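Local structure of MetRS related protein (Pyrococcus horikoshii, 2CWP) at residues L21-K27 with P58-G63; W13-M17 with V70-P74; K32-L37 with I48-D54. The protein probably binds tRNA through an OB-fold domain related to the tRNA-binding domain of methionyl-tRNA synthetase. All coordinates share one frame. Residue numbers count along the deposited sequence, not the author numbering.

Interaction 1: L21-K27 with P58-G63; sequences LVKKAEK and PEELEG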
loop_
_atom_site.group_PDB
_atom_site.type_symbol
_atom_site.label_atom_id
_atom_site.label_comp_id
_atom_site.label_asym_id
_atom_site.label_seq_id
_atom_site.Cartn_x
_atom_site.Cartn_y
_atom_site.Cartn_z
ATOM N N LEU A 21 2.129 -7.382 5.188
ATOM C CA LEU A 21 1.333 -7.358 6.419
ATOM C C LEU A 21 1.529 -6.038 7.142
ATOM O O LEU A 21 2.653 -5.658 7.451
ATOM C CB LEU A 21 1.738 -8.511 7.354
ATOM C CG LEU A 21 1.253 -8.411 8.814
ATOM C CD1 LEU A 21 -0.273 -8.389 8.839
ATOM C CD2 LEU A 21 1.798 -9.609 9.636
ATOM N N VAL A 22 0.440 -5.332 7.406
ATOM C CA VAL A 22 0.527 -4.050 8.097
ATOM C C VAL A 22 0.758 -4.274 9.594
ATOM O O VAL A 22 -0.161 -4.634 10.324
ATOM C CB VAL A 22 -0.760 -3.223 7.890
ATOM C CG1 VAL A 22 -0.675 -1.908 8.673
ATOM C CG2 VAL A 22 -0.955 -2.955 6.400
ATOM N N LYS A 23 1.995 -4.079 10.034
ATOM C CA LYS A 23 2.354 -4.264 11.436
ATOM C C LYS A 23 1.787 -3.124 12.275
ATOM O O LYS A 23 1.231 -3.345 13.347
ATOM C CB LYS A 23 3.868 -4.307 11.593
ATOM C CG LYS A 23 4.517 -5.554 11.023
ATOM C CD LYS A 23 4.110 -6.777 11.822
ATOM C CE LYS A 23 5.241 -7.793 11.873
ATOM N NZ LYS A 23 4.864 -8.965 12.715
ATOM N N LYS A 24 1.926 -1.907 11.769
ATOM C CA LYS A 24 1.421 -0.737 12.462
ATOM C C LYS A 24 0.968 0.318 11.462
ATOM O O LYS A 24 1.502 0.418 10.350
ATOM C CB LYS A 24 2.494 -0.150 13.381
ATOM C CG LYS A 24 2.064 1.167 14.005
ATOM C CD LYS A 24 2.917 1.567 15.185
ATOM C CE LYS A 24 2.198 2.635 15.978
ATOM N NZ LYS A 24 2.462 2.488 17.427
ATOM N N ALA A 25 -0.013 1.108 11.876
ATOM C CA ALA A 25 -0.568 2.163 11.045
ATOM C C ALA A 25 -1.019 3.320 11.928
ATOM O O ALA A 25 -1.803 3.128 12.862
ATOM C CB ALA A 25 -1.753 1.614 10.251
ATOM N N GLU A 26 -0.518 4.516 11.648
ATOM C CA GLU A 26 -0.906 5.686 12.431
ATOM C C GLU A 26 -0.925 6.939 11.579
ATOM O O GLU A 26 -0.080 7.122 10.705
ATOM C CB GLU A 26 0.040 5.891 13.622
ATOM C CG GLU A 26 1.520 5.836 13.265
ATOM C CD GLU A 26 2.413 6.393 14.368
ATOM O OE1 GLU A 26 2.139 6.103 15.557
ATOM O OE2 GLU A 26 3.389 7.113 14.040
ATOM N N LYS A 27 -1.895 7.807 11.844
ATOM C CA LYS A 27 -2.019 9.038 11.087
ATOM C C LYS A 27 -0.723 9.822 11.214
ATOM O O LYS A 27 -0.057 9.757 12.243
ATOM C CB LYS A 27 -3.187 9.884 11.616
ATOM C CG LYS A 27 -4.549 9.201 11.578
ATOM C CD LYS A 27 -5.684 10.223 11.733
ATOM C CE LYS A 27 -5.623 11.267 10.615
ATOM N NZ LYS A 27 -6.854 12.078 10.474
ATOM N N PRO A 58 -7.022 4.226 10.410
ATOM C CA PRO A 58 -5.812 3.422 10.621
ATOM C C PRO A 58 -6.056 2.020 11.180
ATOM O O PRO A 58 -5.412 1.059 10.749
ATOM C CB PRO A 58 -4.987 4.279 11.583
ATOM C CG PRO A 58 -5.411 5.665 11.251
ATOM C CD PRO A 58 -6.900 5.538 11.074
ATOM N N GLU A 59 -6.980 1.905 12.130
ATOM C CA GLU A 59 -7.269 0.615 12.732
ATOM C C GLU A 59 -7.894 -0.392 11.762
ATOM O O GLU A 59 -7.966 -1.587 12.056
ATOM C CB GLU A 59 -8.148 0.775 13.995
ATOM C CG GLU A 59 -9.573 1.271 13.787
ATOM C CD GLU A 59 -9.705 2.802 13.793
ATOM O OE1 GLU A 59 -10.862 3.286 13.830
ATOM O OE2 GLU A 59 -8.668 3.513 13.759
ATOM N N GLU A 60 -8.345 0.073 10.603
ATOM C CA GLU A 60 -8.910 -0.853 9.636
ATOM C C GLU A 60 -7.812 -1.497 8.770
ATOM O O GLU A 60 -8.081 -2.419 7.996
ATOM C CB GLU A 60 -9.949 -0.135 8.767
ATOM C CG GLU A 60 -11.325 -0.098 9.421
ATOM C CD GLU A 60 -12.316 0.781 8.686
ATOM O OE1 GLU A 60 -12.149 0.970 7.461
ATOM O OE2 GLU A 60 -13.272 1.273 9.331
ATOM N N LEU A 61 -6.569 -1.039 8.924
ATOM C CA LEU A 61 -5.448 -1.585 8.145
ATOM C C LEU A 61 -4.530 -2.459 8.992
ATOM O O LEU A 61 -4.023 -3.471 8.529
ATOM C CB LEU A 61 -4.636 -0.451 7.526
ATOM C CG LEU A 61 -5.395 0.437 6.534
ATOM C CD1 LEU A 61 -5.141 1.895 6.851
ATOM C CD2 LEU A 61 -4.962 0.113 5.128
ATOM N N GLU A 62 -4.318 -2.056 10.237
ATOM C CA GLU A 62 -3.464 -2.802 11.149
ATOM C C GLU A 62 -3.874 -4.245 11.295
ATOM O O GLU A 62 -5.036 -4.543 11.520
ATOM C CB GLU A 62 -3.469 -2.178 12.539
ATOM C CG GLU A 62 -2.590 -0.977 12.669
ATOM C CD GLU A 62 -1.995 -0.851 14.058
ATOM O OE1 GLU A 62 -1.324 0.164 14.307
ATOM O OE2 GLU A 62 -2.194 -1.757 14.889
ATOM N N GLY A 63 -2.894 -5.134 11.181
ATOM C CA GLY A 63 -3.151 -6.548 11.316
ATOM C C GLY A 63 -3.529 -7.247 10.025
ATOM O O GLY A 63 -3.565 -8.475 9.985
#
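Two hydrogen bonds fix loop P58-G63 to residues L21-K27 of strand 17-27. The backbone N of G63 donates to V22 O (2.9 Å, 164°). The carboxylate of E62 then acts where a strand partner would: its OE1 accepts the backbone N-H of A25, also at 2.9 Å. This is a loop laid against a strand of the OB-fold barrel. The strand carries a classic beta bulge at K23 and K24, both opposite I38 of strand 35-40. The bulge lies between the two bonded residues V22 and A25. Around these bonds lie apolar contacts. V22 and A25 point toward the loop. V22 CG1 lies 4.4 Å from L61 CB, and A25 CB lies 4.4 Å from P58 CB. P58 opens a short 3-10 turn, in which L61 N bonds to P58 O at 3.0 Å. L61 also touches F66 of strand 65-69. At the C-terminal end of the strand the aliphatic part of K27 touches the proline ring, with K27 CG 3.7 Å from P58 CG.

Interaction 2: W13-M17 with V70-P74; sequences WKFQM and VNLKP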
loop_
_atom_site.group_PDB
_atom_site.type_symbol
_atom_site.label_atom_id
_atom_site.label_comp_id
_atom_site.label_asym_id
_atom_site.label_seq_id
_atom_site.Cartn_x
_atom_site.Cartn_y
_atom_site.Cartn_z
ATOM N N TRP A 13 4.907 -6.427 -16.041
ATOM C CA TRP A 13 5.741 -7.297 -15.220
ATOM C C TRP A 13 6.956 -6.627 -14.582
ATOM O O TRP A 13 7.524 -7.165 -13.635
ATOM C CB TRP A 13 6.247 -8.490 -16.045
ATOM C CG TRP A 13 5.236 -9.550 -16.436
ATOM C CD1 TRP A 13 5.381 -10.480 -17.434
ATOM C CD2 TRP A 13 3.982 -9.835 -15.810
ATOM N NE1 TRP A 13 4.301 -11.323 -17.465
ATOM C CE2 TRP A 13 3.427 -10.953 -16.478
ATOM C CE3 TRP A 13 3.273 -9.263 -14.750
ATOM C CZ2 TRP A 13 2.199 -11.506 -16.119
ATOM C CZ3 TRP A 13 2.053 -9.816 -14.394
ATOM C CH2 TRP A 13 1.530 -10.928 -15.078
ATOM N N LYS A 14 7.383 -5.478 -15.095
ATOM C CA LYS A 14 8.547 -4.837 -14.495
ATOM C C LYS A 14 8.193 -4.232 -13.136
ATOM O O LYS A 14 9.059 -4.073 -12.285
ATOM C CB LYS A 14 9.138 -3.772 -15.426
ATOM C CG LYS A 14 8.229 -2.604 -15.719
ATOM C CD LYS A 14 8.881 -1.660 -16.708
ATOM C CE LYS A 14 7.979 -0.478 -16.999
ATOM N NZ LYS A 14 8.681 0.600 -17.747
ATOM N N PHE A 15 6.925 -3.883 -12.937
ATOM C CA PHE A 15 6.515 -3.336 -11.654
ATOM C C PHE A 15 6.340 -4.505 -10.694
ATOM O O PHE A 15 5.893 -5.594 -11.091
ATOM C CB PHE A 15 5.221 -2.539 -11.789
ATOM C CG PHE A 15 5.389 -1.267 -12.563
ATOM C CD1 PHE A 15 5.437 -1.285 -13.954
ATOM C CD2 PHE A 15 5.581 -0.057 -11.901
ATOM C CE1 PHE A 15 5.677 -0.119 -14.672
ATOM C CE2 PHE A 15 5.821 1.108 -12.606
ATOM C CZ PHE A 15 5.871 1.079 -13.994
ATOM N N GLN A 16 6.715 -4.298 -9.440
ATOM C CA GLN A 16 6.610 -5.374 -8.474
ATOM C C GLN A 16 5.638 -5.108 -7.360
ATOM O O GLN A 16 5.811 -4.172 -6.579
ATOM C CB GLN A 16 7.972 -5.677 -7.860
ATOM C CG GLN A 16 8.887 -6.440 -8.779
ATOM C CD GLN A 16 10.080 -6.964 -8.036
ATOM O OE1 GLN A 16 10.953 -6.198 -7.620
ATOM N NE2 GLN A 16 10.122 -8.275 -7.842
ATOM N N MET A 17 4.613 -5.943 -7.297
ATOM C CA MET A 17 3.610 -5.837 -6.250
ATOM C C MET A 17 3.774 -7.089 -5.400
ATOM O O MET A 17 3.959 -8.180 -5.923
ATOM C CB MET A 17 2.203 -5.773 -6.850
ATOM C CG MET A 17 1.978 -4.560 -7.729
ATOM S SD MET A 17 0.258 -4.295 -8.210
ATOM C CE MET A 17 0.132 -5.368 -9.692
ATOM N N VAL A 70 6.146 -2.235 -4.617
ATOM C CA VAL A 70 7.387 -2.011 -3.872
ATOM C C VAL A 70 8.677 -1.597 -4.605
ATOM O O VAL A 70 9.717 -1.406 -3.957
ATOM C CB VAL A 70 7.740 -3.258 -3.027
ATOM C CG1 VAL A 70 6.585 -3.598 -2.088
ATOM C CG2 VAL A 70 8.059 -4.442 -3.943
ATOM N N ASN A 71 8.639 -1.464 -5.927
ATOM C CA ASN A 71 9.847 -1.066 -6.647
ATOM C C ASN A 71 9.682 0.296 -7.301
ATOM O O ASN A 71 10.133 0.512 -8.422
ATOM C CB ASN A 71 10.253 -2.131 -7.693
ATOM C CG ASN A 71 9.299 -2.205 -8.887
ATOM O OD1 ASN A 71 8.100 -1.944 -8.770
ATOM N ND2 ASN A 71 9.837 -2.591 -10.040
ATOM N N LEU A 72 9.033 1.211 -6.588
ATOM C CA LEU A 72 8.821 2.566 -7.079
ATOM C C LEU A 72 9.889 3.497 -6.505
ATOM O O LEU A 72 10.576 3.156 -5.541
ATOM C CB LEU A 72 7.442 3.090 -6.671
ATOM C CG LEU A 72 6.175 2.410 -7.201
ATOM C CD1 LEU A 72 4.974 3.268 -6.841
ATOM C CD2 LEU A 72 6.258 2.224 -8.695
ATOM N N LYS A 73 10.013 4.677 -7.108
ATOM C CA LYS A 73 10.975 5.684 -6.673
ATOM C C LYS A 73 10.536 6.170 -5.286
ATOM O O LYS A 73 9.395 6.619 -5.114
ATOM C CB LYS A 73 10.970 6.856 -7.661
ATOM C CG LYS A 73 12.200 7.747 -7.601
ATOM C CD LYS A 73 13.303 7.238 -8.528
ATOM C CE LYS A 73 13.083 7.693 -9.973
ATOM N NZ LYS A 73 11.722 7.363 -10.484
ATOM N N PRO A 74 11.431 6.082 -4.278
ATOM C CA PRO A 74 11.110 6.520 -2.911
ATOM C C PRO A 74 10.550 7.937 -2.913
ATOM O O PRO A 74 10.885 8.737 -3.786
ATOM C CB PRO A 74 12.454 6.435 -2.192
ATOM C CG PRO A 74 13.155 5.328 -2.913
ATOM C CD PRO A 74 12.829 5.628 -4.364
#
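This is a surface contact between two loops, held mainly by hydrogen bonds. Segment W13-M17 leads from helix 9-13 into strand 17-27. Segment V70-P74 leaves strand 65-69, a neighbour of strand 17-27 in the sheet. N71 is the central residue. Its side chain points toward the other loop, and its amide group meets two backbone positions there. N71 OD1 accepts the N-H of Q16 at 2.8 Å with an angle of 166°. N71 ND2 donates to K14 O, also at 2.8 Å, but with a more bent angle of 134°. The amide thus spans F15 and reads one acceptor and one donor of the backbone. The third bond is between main chains: V70 N donates to Q16 O (2.8 Å, 168°).

Packing is slight beside this. F15 CD2 lies 4.0 Å from L72 CD2, which sits at the edge of the ring. The CB of Q16 comes within 4.1 Å of V70 CG2. The first loop is also tied to the C-terminal strand, since R110 NH2 bonds to both W13 O and F15 O. M17 bonds through its backbone to V111. The arrangement is that of an asparagine side chain bridging the backbone of a neighbouring loop, here at the end of the OB-fold barrel where strand 17-27 begins and its antiparallel neighbour 65-69 ends.

Interaction 3: K32-L37 with I48-D54; sequences KKLIKL and IVTGIAD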
loop_
_atom_site.group_PDB
_atom_site.type_symbol
_atom_site.label_atom_id
_atom_site.label_comp_id
_atom_site.label_asym_id
_atom_site.label_seq_id
_atom_site.Cartn_x
_atom_site.Cartn_y
_atom_site.Cartn_z
ATOM N N LYS A 32 -4.629 15.314 7.458
ATOM C CA LYS A 32 -5.983 14.812 7.633
ATOM C C LYS A 32 -6.202 13.509 6.886
ATOM O O LYS A 32 -7.062 12.712 7.253
ATOM C CB LYS A 32 -6.993 15.855 7.152
ATOM C CG LYS A 32 -6.935 17.162 7.932
ATOM C CD LYS A 32 -8.132 18.034 7.610
ATOM C CE LYS A 32 -8.110 19.325 8.414
ATOM N NZ LYS A 32 -9.318 20.156 8.161
ATOM N N LYS A 33 -5.405 13.284 5.848
ATOM C CA LYS A 33 -5.544 12.084 5.027
ATOM C C LYS A 33 -4.388 11.089 5.084
ATOM O O LYS A 33 -4.556 9.933 4.706
ATOM C CB LYS A 33 -5.729 12.479 3.565
ATOM C CG LYS A 33 -6.931 13.334 3.266
ATOM C CD LYS A 33 -7.016 13.555 1.775
ATOM C CE LYS A 33 -8.426 13.913 1.348
ATOM N NZ LYS A 33 -8.531 13.927 -0.142
ATOM N N LEU A 34 -3.221 11.526 5.552
ATOM C CA LEU A 34 -2.066 10.643 5.556
ATOM C C LEU A 34 -1.953 9.646 6.687
ATOM O O LEU A 34 -2.215 9.961 7.838
ATOM C CB LEU A 34 -0.768 11.460 5.487
ATOM C CG LEU A 34 -0.533 12.357 4.269
ATOM C CD1 LEU A 34 0.944 12.750 4.242
ATOM C CD2 LEU A 34 -0.887 11.641 2.989
ATOM N N ILE A 35 -1.556 8.429 6.332
ATOM C CA ILE A 35 -1.345 7.364 7.306
ATOM C C ILE A 35 0.000 6.700 7.011
ATOM O O ILE A 35 0.299 6.349 5.858
ATOM C CB ILE A 35 -2.437 6.269 7.235
ATOM C CG1 ILE A 35 -3.811 6.867 7.520
ATOM C CG2 ILE A 35 -2.125 5.167 8.233
ATOM C CD1 ILE A 35 -4.912 5.856 7.525
ATOM N N LYS A 36 0.812 6.541 8.049
ATOM C CA LYS A 36 2.108 5.893 7.902
ATOM C C LYS A 36 1.933 4.430 8.258
ATOM O O LYS A 36 1.334 4.103 9.285
ATOM C CB LYS A 36 3.149 6.513 8.835
ATOM C CG LYS A 36 4.571 6.016 8.576
ATOM C CD LYS A 36 5.593 6.776 9.418
ATOM C CE LYS A 36 5.909 6.056 10.718
ATOM N NZ LYS A 36 6.702 4.822 10.478
ATOM N N LEU A 37 2.437 3.551 7.399
ATOM C CA LEU A 37 2.330 2.123 7.638
ATOM C C LEU A 37 3.708 1.494 7.748
ATOM O O LEU A 37 4.642 1.898 7.058
ATOM C CB LEU A 37 1.598 1.441 6.479
ATOM C CG LEU A 37 0.240 1.972 6.018
ATOM C CD1 LEU A 37 -0.072 1.429 4.613
ATOM C CD2 LEU A 37 -0.825 1.576 7.026
ATOM N N ILE A 48 5.438 2.726 4.445
ATOM C CA ILE A 48 4.605 3.142 3.336
ATOM C C ILE A 48 3.511 4.105 3.754
ATOM O O ILE A 48 2.757 3.844 4.692
ATOM C CB ILE A 48 3.969 1.907 2.651
ATOM C CG1 ILE A 48 5.071 1.104 1.948
ATOM C CG2 ILE A 48 2.867 2.343 1.678
ATOM C CD1 ILE A 48 4.615 -0.205 1.342
ATOM N N VAL A 49 3.429 5.221 3.038
ATOM C CA VAL A 49 2.422 6.229 3.306
ATOM C C VAL A 49 1.238 6.097 2.334
ATOM O O VAL A 49 1.425 5.864 1.139
ATOM C CB VAL A 49 3.037 7.647 3.184
ATOM C CG1 VAL A 49 1.978 8.708 3.452
ATOM C CG2 VAL A 49 4.206 7.791 4.159
ATOM N N THR A 50 0.026 6.226 2.866
ATOM C CA THR A 50 -1.202 6.175 2.068
ATOM C C THR A 50 -2.058 7.353 2.546
ATOM O O THR A 50 -2.047 7.681 3.729
ATOM C CB THR A 50 -1.970 4.837 2.279
ATOM O OG1 THR A 50 -3.146 4.823 1.464
ATOM C CG2 THR A 50 -2.371 4.675 3.738
ATOM N N GLY A 51 -2.792 7.997 1.643
ATOM C CA GLY A 51 -3.593 9.143 2.047
ATOM C C GLY A 51 -5.091 8.912 2.002
ATOM O O GLY A 51 -5.815 9.643 1.338
ATOM N N ILE A 52 -5.567 7.920 2.743
ATOM C CA ILE A 52 -6.984 7.585 2.739
ATOM C C ILE A 52 -7.673 7.823 4.077
ATOM O O ILE A 52 -8.864 7.535 4.206
ATOM C CB ILE A 52 -7.164 6.090 2.348
ATOM C CG1 ILE A 52 -6.446 5.202 3.372
ATOM C CG2 ILE A 52 -6.592 5.845 0.953
ATOM C CD1 ILE A 52 -6.282 3.731 2.964
ATOM N N ALA A 53 -6.936 8.371 5.050
ATOM C CA ALA A 53 -7.449 8.607 6.409
ATOM C C ALA A 53 -8.779 9.346 6.541
ATOM O O ALA A 53 -9.418 9.285 7.577
ATOM C CB ALA A 53 -6.377 9.310 7.256
ATOM N N ASP A 54 -9.196 10.057 5.509
ATOM C CA ASP A 54 -10.459 10.774 5.577
ATOM C C ASP A 54 -11.609 9.803 5.306
ATOM O O ASP A 54 -12.768 10.100 5.607
ATOM C CB ASP A 54 -10.469 11.887 4.533
ATOM C CG ASP A 54 -10.207 11.358 3.146
ATOM O OD1 ASP A 54 -9.370 10.432 3.036
ATOM O OD2 ASP A 54 -10.825 11.857 2.181
#
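The hairpin of strands 35-40 and 45-50 is antiparallel here, and its side chains fall on two faces. I35, L37, I48 and T50 share one face; K36 and V49 share the other. I35 and L37 are both mt rotamers, and their side chains reach the partner strand or the loop after it. I35 CG1 reaches A53 CB at 3.6 Å, and L37 CD1 lies 4.1 Å from T50 CG2. L34 has CA-to-CB pointing away, yet its mt rotamer brings CD2 back to 4.1 Å from V49 CG1. K33 is nearly extended beyond its m chi1, and its NZ makes a long salt bridge of 3.9 Å to D54 OD2. I35 and T50 bond both ways (I35 N to T50 O 2.8 Å, T50 N to I35 O 3.0 Å), as do L37 and I48. Beyond the strands, A53 N bonds to K33 O at 2.9 Å. Strand 17-27 lies next to strand 35-40, with A25 against I35 and L37. F68 of strand 65-69 meets L37 and I48, while V80 of strand 80-82 touches K36 and V49 on the other face.

Overall arrangement
From the N terminus, the chain passes W13-M17 and enters strand 17-27, which carries L21-K27. It turns into K32-L37, and its return as I48-D54 closes interaction 3, the shortest loop. P58-G63 follows and closes interaction 1 around it. V70-P74 then closes interaction 2, which encloses both, so the three nest and none cross. Interactions 1 and 3 touch, their centres about 10 Å apart. E26 O and K36 N probably form a hydrogen bond between strands 17-27 and 35-40, and K27 NZ probably bonds to K32 O. Interaction 2 lies on the opposite side of the chain's centre, its own centre about 22 Å from that of interaction 1, and ties the lead-in to strand 17-27 to the loop after strand 65-69.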